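Putative rubredoxin reductase (Rhodopseudomonas palustris, PDB 3FG2) probably passes electrons from NADH through its bound FAD to a ferredoxin, as the reductase of the CYP199A2 system. Local coordinates at residues A12-Q15 against V16-L20; N295-D298 against Q299-V303. All coordinates share one frame; numbering follows the deposited sequence.

Contact 1 (A12-Q15 against V16-L20); sequences AGFQ and VAVSL. With FAD (flavin-adenine dinucleotide), chain B.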
loop_
_atom_site.group_PDB
_atom_site.type_symbol
_atom_site.label_atom_id
_atom_site.label_comp_id
_atom_site.label_asym_id
_atom_site.label_seq_id
_atom_site.Cartn_x
_atom_site.Cartn_y
_atom_site.Cartn_z
ATOM N N ALA A 12 -0.548 8.760 -5.715
ATOM C CA ALA A 12 -1.567 9.808 -5.625
ATOM C C ALA A 12 -1.105 11.186 -6.131
ATOM O O ALA A 12 -1.834 11.864 -6.863
ATOM C CB ALA A 12 -2.069 9.924 -4.185
ATOM N N GLY A 13 0.096 11.599 -5.732
ATOM C CA GLY A 13 0.607 12.890 -6.154
ATOM C C GLY A 13 0.719 13.002 -7.662
ATOM O O GLY A 13 0.280 13.986 -8.262
ATOM N N PHE A 14 1.313 11.987 -8.275
ATOM C CA PHE A 14 1.484 11.958 -9.718
ATOM C C PHE A 14 0.137 11.915 -10.444
ATOM O O PHE A 14 -0.076 12.636 -11.420
ATOM C CB PHE A 14 2.317 10.739 -10.116
ATOM C CG PHE A 14 2.326 10.468 -11.590
ATOM C CD1 PHE A 14 3.057 11.270 -12.452
ATOM C CD2 PHE A 14 1.583 9.414 -12.117
ATOM C CE1 PHE A 14 3.051 11.027 -13.827
ATOM C CE2 PHE A 14 1.569 9.161 -13.490
ATOM C CZ PHE A 14 2.304 9.969 -14.347
ATOM N N GLN A 15 -0.769 11.069 -9.961
ATOM C CA GLN A 15 -2.084 10.923 -10.578
ATOM C C GLN A 15 -2.943 12.181 -10.538
ATOM O O GLN A 15 -3.613 12.503 -11.520
ATOM C CB GLN A 15 -2.849 9.767 -9.934
ATOM C CG GLN A 15 -4.138 9.417 -10.660
ATOM C CD GLN A 15 -3.899 9.000 -12.102
ATOM O OE1 GLN A 15 -4.465 9.582 -13.036
ATOM N NE2 GLN A 15 -3.055 7.986 -12.293
ATOM N N VAL A 16 -2.948 12.894 -9.418
ATOM C CA VAL A 16 -3.754 14.106 -9.342
ATOM C C VAL A 16 -3.196 15.153 -10.311
ATOM O O VAL A 16 -3.948 15.895 -10.941
ATOM C CB VAL A 16 -3.791 14.684 -7.913
ATOM C CG1 VAL A 16 -2.424 15.187 -7.512
ATOM C CG2 VAL A 16 -4.811 15.800 -7.839
ATOM N N ALA A 17 -1.876 15.200 -10.442
ATOM C CA ALA A 17 -1.253 16.148 -11.357
ATOM C C ALA A 17 -1.737 15.841 -12.771
ATOM O O ALA A 17 -2.244 16.713 -13.479
ATOM C CB ALA A 17 0.271 16.027 -11.289
ATOM N N VAL A 18 -1.573 14.586 -13.167
ATOM C CA VAL A 18 -1.980 14.140 -14.488
ATOM C C VAL A 18 -3.474 14.318 -14.737
ATOM O O VAL A 18 -3.865 14.905 -15.743
ATOM C CB VAL A 18 -1.590 12.667 -14.701
ATOM C CG1 VAL A 18 -2.265 12.114 -15.948
ATOM C CG2 VAL A 18 -0.077 12.559 -14.826
ATOM N N SER A 19 -4.306 13.827 -13.822
ATOM C CA SER A 19 -5.750 13.937 -13.978
ATOM C C SER A 19 -6.200 15.387 -14.018
ATOM O O SER A 19 -7.216 15.720 -14.636
ATOM C CB SER A 19 -6.469 13.215 -12.841
ATOM O OG SER A 19 -6.264 11.816 -12.930
ATOM N N LEU A 20 -5.441 16.246 -13.352
ATOM C CA LEU A 20 -5.763 17.662 -13.315
ATOM C C LEU A 20 -5.614 18.215 -14.736
ATOM O O LEU A 20 -6.489 18.931 -15.234
ATOM C CB LEU A 20 -4.814 18.364 -12.346
ATOM C CG LEU A 20 -5.289 19.515 -11.454
ATOM C CD1 LEU A 20 -6.739 19.333 -11.019
ATOM C CD2 LEU A 20 -4.354 19.573 -10.239
HETATM P PA FAD B . 3.306 7.016 -1.896
HETATM O O1A FAD B . 4.002 6.441 -0.715
HETATM O O2A FAD B . 3.364 6.412 -3.107
HETATM O O5B FAD B . 4.134 8.297 -2.088
HETATM C C5B FAD B . 4.338 9.317 -1.059
HETATM C C4B FAD B . 5.459 10.212 -1.630
HETATM O O4B FAD B . 5.409 11.491 -0.891
HETATM C C3B FAD B . 6.893 9.683 -1.447
HETATM O O3B FAD B . 7.720 9.727 -2.567
HETATM C C2B FAD B . 7.352 10.447 -0.236
HETATM O O2B FAD B . 8.737 10.473 -0.084
HETATM C C1B FAD B . 6.796 11.806 -0.538
HETATM N N9A FAD B . 6.649 12.739 0.582
HETATM C C8A FAD B . 6.294 12.435 1.872
HETATM N N7A FAD B . 6.253 13.500 2.662
HETATM C C5A FAD B . 6.594 14.551 1.861
HETATM C C6A FAD B . 6.734 15.999 2.139
HETATM N N6A FAD B . 6.533 16.552 3.312
HETATM N N1A FAD B . 7.101 16.763 1.050
HETATM C C2A FAD B . 7.320 16.227 -0.197
HETATM N N3A FAD B . 7.215 14.919 -0.533
HETATM C C4A FAD B . 6.848 14.117 0.533
HETATM N N1 FAD B . -0.771 -1.468 -3.509
HETATM C C2 FAD B . -1.498 -2.236 -4.321
HETATM O O2 FAD B . -2.643 -1.990 -4.549
HETATM N N3 FAD B . -0.949 -3.393 -4.966
HETATM C C4 FAD B . 0.371 -3.766 -4.780
HETATM O O4 FAD B . 0.804 -4.752 -5.350
HETATM C C4X FAD B . 1.178 -2.930 -3.897
HETATM N N5 FAD B . 2.480 -3.239 -3.684
HETATM C C5X FAD B . 3.221 -2.421 -2.849
HETATM C C6 FAD B . 4.590 -2.755 -2.649
HETATM C C7 FAD B . 5.410 -1.995 -1.840
HETATM C C7M FAD B . 6.862 -2.393 -1.659
HETATM C C8 FAD B . 4.869 -0.811 -1.162
HETATM C C8M FAD B . 5.710 0.070 -0.264
HETATM C C9 FAD B . 3.513 -0.473 -1.349
HETATM C C9A FAD B . 2.687 -1.263 -2.186
HETATM N N10 FAD B . 1.283 -0.964 -2.438
HETATM C C10 FAD B . 0.539 -1.757 -3.266
HETATM C "C1'" FAD B . 0.714 0.233 -1.770
HETATM C "C2'" FAD B . 0.843 1.483 -2.693
HETATM O "O2'" FAD B . 2.200 1.631 -3.047
HETATM C "C3'" FAD B . 0.334 2.684 -1.923
HETATM O "O3'" FAD B . -1.042 2.502 -1.609
HETATM C "C4'" FAD B . 0.502 3.941 -2.758
HETATM O "O4'" FAD B . 1.899 4.143 -3.097
HETATM C "C5'" FAD B . -0.005 5.118 -1.961
HETATM O "O5'" FAD B . 0.225 6.407 -2.842
HETATM P P FAD B . 0.572 7.706 -2.171
HETATM O O1P FAD B . 0.672 8.673 -3.385
HETATM O O2P FAD B . -0.325 8.096 -1.178
HETATM O O3P FAD B . 1.879 7.606 -1.514
#

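Contact 2 (N295-D298 against Q299-V303); sequences NATD and QARCV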
loop_
_atom_site.group_PDB
_atom_site.type_symbol
_atom_site.label_atom_id
_atom_site.label_comp_id
_atom_site.label_asym_id
_atom_site.label_seq_id
_atom_site.Cartn_x
_atom_site.Cartn_y
_atom_site.Cartn_z
ATOM N N ASN A 295 -6.874 3.116 -4.352
ATOM C CA ASN A 295 -7.277 4.233 -3.517
ATOM C C ASN A 295 -6.556 5.530 -3.864
ATOM O O ASN A 295 -7.171 6.592 -3.932
ATOM C CB ASN A 295 -7.040 3.892 -2.051
ATOM C CG ASN A 295 -7.450 5.011 -1.129
ATOM O OD1 ASN A 295 -6.605 5.680 -0.527
ATOM N ND2 ASN A 295 -8.755 5.235 -1.023
ATOM N N ALA A 296 -5.249 5.444 -4.079
ATOM C CA ALA A 296 -4.461 6.623 -4.412
ATOM C C ALA A 296 -4.939 7.202 -5.734
ATOM O O ALA A 296 -5.128 8.412 -5.879
ATOM C CB ALA A 296 -2.975 6.250 -4.509
ATOM N N THR A 297 -5.143 6.312 -6.692
ATOM C CA THR A 297 -5.575 6.683 -8.025
ATOM C C THR A 297 -6.984 7.267 -8.074
ATOM O O THR A 297 -7.178 8.375 -8.572
ATOM C CB THR A 297 -5.484 5.457 -8.955
ATOM O OG1 THR A 297 -4.112 5.053 -9.064
ATOM C CG2 THR A 297 -6.031 5.771 -10.330
ATOM N N ASP A 298 -7.966 6.535 -7.560
ATOM C CA ASP A 298 -9.341 7.016 -7.591
ATOM C C ASP A 298 -9.508 8.294 -6.786
ATOM O O ASP A 298 -10.260 9.190 -7.173
ATOM C CB ASP A 298 -10.311 5.953 -7.069
ATOM C CG ASP A 298 -10.321 4.698 -7.920
ATOM O OD1 ASP A 298 -9.995 4.774 -9.131
ATOM O OD2 ASP A 298 -10.672 3.632 -7.371
ATOM N N GLN A 299 -8.808 8.389 -5.665
ATOM C CA GLN A 299 -8.916 9.588 -4.857
ATOM C C GLN A 299 -8.348 10.772 -5.629
ATOM O O GLN A 299 -8.903 11.877 -5.586
ATOM C CB GLN A 299 -8.195 9.402 -3.523
ATOM C CG GLN A 299 -9.114 8.923 -2.410
ATOM C CD GLN A 299 -8.429 8.893 -1.065
ATOM O OE1 GLN A 299 -7.580 9.739 -0.770
ATOM N NE2 GLN A 299 -8.803 7.930 -0.231
ATOM N N ALA A 300 -7.253 10.539 -6.350
ATOM C CA ALA A 300 -6.639 11.596 -7.142
ATOM C C ALA A 300 -7.639 12.081 -8.195
ATOM O O ALA A 300 -7.812 13.284 -8.393
ATOM C CB ALA A 300 -5.378 11.088 -7.812
ATOM N N ARG A 301 -8.300 11.140 -8.865
ATOM C CA ARG A 301 -9.286 11.486 -9.882
ATOM C C ARG A 301 -10.410 12.330 -9.273
ATOM O O ARG A 301 -10.839 13.330 -9.857
ATOM C CB ARG A 301 -9.870 10.213 -10.506
ATOM C CG ARG A 301 -8.954 9.525 -11.519
ATOM C CD ARG A 301 -9.549 8.193 -11.978
ATOM N NE ARG A 301 -9.010 7.743 -13.261
ATOM C CZ ARG A 301 -7.741 7.417 -13.481
ATOM N NH1 ARG A 301 -6.857 7.483 -12.498
ATOM N NH2 ARG A 301 -7.351 7.034 -14.690
ATOM N N CYS A 302 -10.877 11.924 -8.094
ATOM C CA CYS A 302 -11.942 12.633 -7.403
ATOM C C CYS A 302 -11.608 14.102 -7.140
ATOM O O CYS A 302 -12.458 14.986 -7.313
ATOM C CB CYS A 302 -12.248 11.945 -6.079
ATOM S SG CYS A 302 -13.558 12.748 -5.154
ATOM N N VAL A 303 -10.375 14.354 -6.700
ATOM C CA VAL A 303 -9.919 15.710 -6.421
ATOM C C VAL A 303 -9.752 16.494 -7.719
ATOM O O VAL A 303 -10.186 17.641 -7.814
ATOM C CB VAL A 303 -8.578 15.700 -5.658
ATOM C CG1 VAL A 303 -7.955 17.096 -5.653
ATOM C CG2 VAL A 303 -8.814 15.235 -4.236
#

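Contact 1 (A12-Q15 against V16-L20)
Q15 O is gripped twice by S19, one turn further along helix 11-22. S19 N binds it at 2.7 Å along a nearly straight N-H line (168°). S19 OG adds a second bond of 3.1 Å to Q15 O, reaching the oxygen from above the carbonyl plane. OG can do this because it lies beside its own backbone N, anti to the carbonyl carbon (chi1 -68°), and so hangs back toward the preceding turn. This is the usual way for a helical serine to give its hydroxyl to the carbonyl four residues earlier. The Q15 side chain bends at chi2 (60°), and its OE1 comes within 2.9 Å of S19 OG. The carbonyls of A12, G13 and F14 take the N-H groups of V16, A17 and V18 in turn, the regular alpha-helical pattern.

On another side of the helix, V18 CG2 sits over one face of the F14 ring, offset toward the rim. It is 3.8 Å from the ring centroid, a CH-pi contact. The ring also stacks with F61, and F66 of helix 64-69 touches both F14 and V18. V16 and A17 pack on I6 of strand 4-7.

At the start of the helix, A12 N gives a hydrogen bond of 2.6 Å to FAD O1P, a phosphate oxygen. A12 CB lies 3.1 Å from the same oxygen. G13 is the third glycine of a GxGxxG sequence, and the strand-turn-helix here fits the FAD-binding Rossmann motif. G13 N, at 3.8 Å from O1P, is too far for a hydrogen bond. The backbone dipoles at this helix start would probably help to stabilise the negative charge of the phosphate.

Contact 2 (N295-D298 against Q299-V303)
Helix 293-306 runs beside the FAD-binding Rossmann unit, and one of its turns joins Q299 to N295. Q299 N gives a hydrogen bond of 3.0 Å to N295 O. Q299 CB packs on this oxygen too, at 3.0 Å. Beyond CG the Q299 chain is extended (chi2 -173°), which carries its amide across to that of N295, the two planes nearly perpendicular (86°). Q299 OE1 is taken by the backbone N of G274, so the side chain ties the helix to the loop after strand 270-272 of the FAD domain. A277 and F279 of strand 277-281 also touch it. With an alanine here, the N-H of G274 would probably lose its acceptor and a gap would open beside A277 and F279.

A300 N bonds to A296 O, and the A296 side chain touches the FAD. R301 N meets T297 O at 3.0 Å, in the carbonyl plane. T297 OG1 lies beside its own backbone N (chi1 -64°) and bonds back to V293 O. D298 OD2 is held by Q294 NE2, while D298 O accepts C302 N at 3.0 Å.

Overall arrangement
The two contacts lie on neighbouring helices, their centres about 8 Å apart. Contact 1 comes first in the chain, on helix 11-22 between strands 4-7 and 29-32. Contact 2 follows much later, on helix 293-306, after strand 270-272 has completed the same parallel sheet. Small residues of helix 293-306 face helix 11-22: A300 CB is 3.5 Å from Q15 CG, and A296 CB is 3.7 Å from A12 N. R301 reaches Q15 and S19 further along. Both helices begin at the FAD, where A12 and V293 each give a backbone N-H to it. The cofactor is thus held by segments from distant parts of the sequence.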